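Local coordinates for protein 3',5'-nucleoside bisphosphate phosphatase (Chromobacterium violaceum, PDB 2YB1) that hydrolyses the 3'-phosphate of nucleoside 3',5'-bisphosphates to give a nucleoside 5'-phosphate and orthophosphate, using three manganese ions, at residues Tyr157-Pro160 with Gly161-Gly164; Leu226-Met229 with His230-Leu234. All blocks are in the same frame, centred on the assembly; numbering follows the deposited sequence.

Contact 1: residues Tyr157-Pro160 with Gly161-Gly164; sequences YLTP and GKPG
The carbonyl oxygen of T159 takes the backbone N-H of K162 at 2.9 Å (T159 O to K162 N), closing a type II beta turn from T159 to K162. The donor N lies in the carbonyl plane, but the bond is bent, its N-H...O angle being 148°. G161 occupies the third position of the turn at positive phi, a conformation that would jam a CB against the P160 carbonyl. Past the turn a second, straighter bond ties the two arms: L158 N donates to P163 O at 3.0 Å and 167°. P163 O also sits in the plane of the Y157 ring, at its edge, 3.7 Å from CD1. This ring crosses the proline at an angle, with Y157 CD1 3.9 Å from P163 CB. T159 and K162 run side by side in the same direction, T159 OG1 lying 3.5 Å from K162 CG. That hydroxyl is hydrogen-bonded to F154 O, in the last turn of helix 150-156. The K162 chain bends at chi2, and its end leads away. L158 CD2 comes within 3.5 Å of G164 O, while the leucine packs on F137 and L141 of helix 134-143. G164, also at positive phi, would bring a CB into collision with that methyl. Two backbone bonds and two glycines thus close the loop, and L158 O is left to accept from NH1 of R134, a substrate-binding residue, consistent with the loop steadying that arginine.

Contact 2: residues Leu226-Met229 with His230-Leu234; sequences LDDM and HKFAL
D228 and F232, one helical turn apart, lie side by side and point the same way, with the carboxylate and ring planes turned 48° against each other. The approach is loose at the side-chain ends, D228 OD1 being 4.1 Å from F232 CE2. Closer in, the ring is set back toward the preceding turn, CG anti to the carbonyl carbon (chi1 -64°), and D228 O meets it obliquely, 3.0 Å from F232 CD2. The same oxygen accepts F232 N at 2.9 Å in a nearly straight bond of 171°. The ring also meets that of H224, nearly parallel, and touches P192.

K231 leaves the helix beside D228, its chain bent near its end. K231 NZ stops 4.2 Å from D228 OD1, beyond salt-bridge range, and a water spans the interval, donating to D228 OD1 at 2.8 Å and weakly accepting from NZ. The other carboxylate oxygen, D228 OD2, accepts the backbone N-H of S225, as in one half of a capping box. The buried side of the turn is made by M229, packed on A220, E263 and P266, and A233, which meets V219 and C269; A233 N bonds to M229 O at 2.9 Å.

These i to i+4 bonds make up the first turns of an amphipathic alpha-helix, 226-239, the crossover helix of a beta-alpha-beta unit between strands 216-221 and 242-246 in the barrel-like fold of the PHP family.

How the contacts relate
Contact 1 and contact 2 do not touch: their centres are 29 Å apart and their nearest atoms about 17 Å. The 157-164 loop comes first along the chain and lies near the nucleotide, the T159 side chain about 6 Å from the bound AMP and that of L158 about 4 Å from the side chain of R134. Helix residues 226-234 are set farther from AMP, about 13 Å at the D228 side chain; the F232 side chain lies about 8 Å from that of the manganese ligand H191 and about 13 Å from a manganese ion. Contact 1 thus meets a substrate-binding residue directly, through R134, whereas contact 2 lies farther out from the site.

Contact 1: residues Tyr157-Pro160 with Gly161-Gly164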
loop_
_atom_site.group_PDB
_atom_site.type_symbol
_atom_site.label_atom_id
_atom_site.label_comp_id
_atom_site.label_asym_id
_atom_site.label_seq_id
_atom_site.Cartn_x
_atom_site.Cartn_y
_atom_site.Cartn_z
ATOM N N TYR A 157 6.870 -17.377 10.324
ATOM C CA TYR A 157 8.059 -16.816 9.672
ATOM C C TYR A 157 7.831 -15.379 9.281
ATOM O O TYR A 157 6.702 -14.914 9.258
ATOM C CB TYR A 157 8.399 -17.566 8.378
ATOM C CG TYR A 157 8.615 -19.044 8.539
ATOM C CD1 TYR A 157 9.767 -19.531 9.149
ATOM C CD2 TYR A 157 7.674 -19.954 8.074
ATOM C CE1 TYR A 157 9.974 -20.887 9.304
ATOM C CE2 TYR A 157 7.879 -21.321 8.218
ATOM C CZ TYR A 157 9.034 -21.775 8.838
ATOM O OH TYR A 157 9.254 -23.122 8.989
ATOM N N LEU A 158 8.915 -14.685 8.958
ATOM C CA LEU A 158 8.824 -13.382 8.309
ATOM C C LEU A 158 8.123 -12.354 9.186
ATOM O O LEU A 158 7.617 -11.357 8.687
ATOM C CB LEU A 158 8.083 -13.510 6.974
ATOM C CG LEU A 158 8.710 -14.506 5.990
ATOM C CD1 LEU A 158 7.850 -14.632 4.714
ATOM C CD2 LEU A 158 10.123 -14.064 5.650
ATOM N N THR A 159 8.118 -12.601 10.491
ATOM C CA THR A 159 7.620 -11.635 11.465
ATOM C C THR A 159 8.583 -11.608 12.653
ATOM O O THR A 159 9.319 -12.580 12.871
ATOM C CB THR A 159 6.204 -12.001 11.955
ATOM O OG1 THR A 159 6.187 -13.367 12.391
ATOM C CG2 THR A 159 5.186 -11.826 10.836
ATOM N N PRO A 160 8.570 -10.514 13.439
ATOM C CA PRO A 160 9.543 -10.356 14.529
ATOM C C PRO A 160 9.621 -11.588 15.427
ATOM O O PRO A 160 8.594 -12.133 15.828
ATOM C CB PRO A 160 8.996 -9.158 15.313
ATOM C CG PRO A 160 8.256 -8.355 14.288
ATOM C CD PRO A 160 7.655 -9.360 13.339
ATOM N N GLY A 161 10.840 -12.028 15.719
ATOM C CA GLY A 161 11.065 -13.206 16.534
ATOM C C GLY A 161 11.052 -14.523 15.783
ATOM O O GLY A 161 11.343 -15.560 16.370
ATOM N N LYS A 162 10.711 -14.497 14.492
ATOM C CA LYS A 162 10.631 -15.728 13.695
ATOM C C LYS A 162 11.666 -15.710 12.580
ATOM O O LYS A 162 12.057 -14.645 12.109
ATOM C CB LYS A 162 9.237 -15.903 13.071
ATOM C CG LYS A 162 8.056 -15.781 14.023
ATOM C CD LYS A 162 7.868 -17.031 14.845
ATOM C CE LYS A 162 6.693 -16.872 15.803
ATOM N NZ LYS A 162 6.703 -17.930 16.855
ATOM N N PRO A 163 12.104 -16.896 12.143
ATOM C CA PRO A 163 13.088 -16.978 11.058
ATOM C C PRO A 163 12.622 -16.218 9.816
ATOM O O PRO A 163 11.429 -16.207 9.476
ATOM C CB PRO A 163 13.184 -18.486 10.785
ATOM C CG PRO A 163 12.833 -19.118 12.118
ATOM C CD PRO A 163 11.758 -18.226 12.684
ATOM N N GLY A 164 13.561 -15.553 9.157
ATOM C CA GLY A 164 13.245 -14.838 7.938
ATOM C C GLY A 164 12.949 -13.362 8.142
ATOM O O GLY A 164 12.928 -12.610 7.171
#

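Contact 2: residues Leu226-Met229 with His230-Leu234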
loop_
_atom_site.group_PDB
_atom_site.type_symbol
_atom_site.label_atom_id
_atom_site.label_comp_id
_atom_site.label_asym_id
_atom_site.label_seq_id
_atom_site.Cartn_x
_atom_site.Cartn_y
_atom_site.Cartn_z
ATOM N N LEU A 226 -15.860 -4.887 9.924
ATOM C CA LEU A 226 -16.867 -3.845 10.047
ATOM C C LEU A 226 -16.654 -3.049 11.328
ATOM O O LEU A 226 -16.877 -1.830 11.342
ATOM C CB LEU A 226 -18.284 -4.426 9.994
ATOM C CG LEU A 226 -18.701 -4.965 8.619
ATOM C CD1 LEU A 226 -20.117 -5.522 8.661
ATOM C CD2 LEU A 226 -18.564 -3.889 7.531
ATOM N N ASP A 227 -16.230 -3.727 12.397
ATOM C CA ASP A 227 -15.891 -3.029 13.643
ATOM C C ASP A 227 -14.729 -2.067 13.430
ATOM O O ASP A 227 -14.727 -0.969 13.986
ATOM C CB ASP A 227 -15.555 -3.996 14.784
ATOM C CG ASP A 227 -16.787 -4.681 15.354
ATOM O OD1 ASP A 227 -17.911 -4.203 15.089
ATOM O OD2 ASP A 227 -16.627 -5.695 16.071
ATOM N N ASP A 228 -13.740 -2.490 12.640
ATOM C CA ASP A 228 -12.617 -1.609 12.299
ATOM C C ASP A 228 -13.126 -0.363 11.590
ATOM O O ASP A 228 -12.708 0.748 11.904
ATOM C CB ASP A 228 -11.585 -2.304 11.398
ATOM C CG ASP A 228 -10.758 -3.366 12.128
ATOM O OD1 ASP A 228 -10.501 -3.229 13.341
ATOM O OD2 ASP A 228 -10.357 -4.350 11.472
ATOM N N MET A 229 -14.017 -0.543 10.611
ATOM C CA MET A 229 -14.537 0.595 9.861
ATOM C C MET A 229 -15.209 1.577 10.796
ATOM O O MET A 229 -15.001 2.783 10.694
ATOM C CB MET A 229 -15.555 0.160 8.809
ATOM C CG MET A 229 -15.021 -0.803 7.769
ATOM S SD MET A 229 -16.216 -0.960 6.427
ATOM C CE MET A 229 -16.486 0.760 6.050
ATOM N N HIS A 230 -16.040 1.056 11.694
ATOM C CA HIS A 230 -16.729 1.900 12.666
ATOM C C HIS A 230 -15.734 2.673 13.539
ATOM O O HIS A 230 -15.852 3.882 13.723
ATOM C CB HIS A 230 -17.652 1.033 13.534
ATOM C CG HIS A 230 -18.305 1.773 14.660
ATOM N ND1 HIS A 230 -19.486 2.468 14.511
ATOM C CD2 HIS A 230 -17.947 1.917 15.958
ATOM C CE1 HIS A 230 -19.826 3.010 15.666
ATOM N NE2 HIS A 230 -18.910 2.689 16.562
ATOM N N LYS A 231 -14.754 1.960 14.077
ATOM C CA LYS A 231 -13.784 2.542 14.996
ATOM C C LYS A 231 -12.918 3.608 14.321
ATOM O O LYS A 231 -12.721 4.693 14.855
ATOM C CB LYS A 231 -12.913 1.432 15.584
ATOM C CG LYS A 231 -11.920 1.906 16.598
ATOM C CD LYS A 231 -11.254 0.722 17.274
ATOM C CE LYS A 231 -10.450 -0.102 16.300
ATOM N NZ LYS A 231 -9.797 -1.238 17.019
ATOM N N PHE A 232 -12.420 3.316 13.129
ATOM C CA PHE A 232 -11.575 4.296 12.442
ATOM C C PHE A 232 -12.350 5.477 11.823
ATOM O O PHE A 232 -11.814 6.591 11.722
ATOM C CB PHE A 232 -10.587 3.593 11.498
ATOM C CG PHE A 232 -9.623 2.727 12.240
ATOM C CD1 PHE A 232 -8.615 3.302 12.999
ATOM C CD2 PHE A 232 -9.773 1.347 12.266
ATOM C CE1 PHE A 232 -7.745 2.515 13.736
ATOM C CE2 PHE A 232 -8.902 0.553 12.990
ATOM C CZ PHE A 232 -7.889 1.136 13.732
ATOM N N ALA A 233 -13.617 5.256 11.470
ATOM C CA ALA A 233 -14.500 6.370 11.113
ATOM C C ALA A 233 -14.590 7.413 12.239
ATOM O O ALA A 233 -14.580 8.620 11.981
ATOM C CB ALA A 233 -15.895 5.863 10.749
ATOM N N LEU A 234 -14.705 6.943 13.478
ATOM C CA LEU A 234 -14.752 7.825 14.654
ATOM C C LEU A 234 -13.416 8.511 14.924
ATOM O O LEU A 234 -13.389 9.710 15.207
ATOM C CB LEU A 234 -15.200 7.065 15.906
ATOM C CG LEU A 234 -16.650 6.572 15.905
ATOM C CD1 LEU A 234 -16.974 5.884 17.229
ATOM C CD2 LEU A 234 -17.597 7.741 15.636
HETATM O O HOH W 1 -12.033 -3.041 15.617
#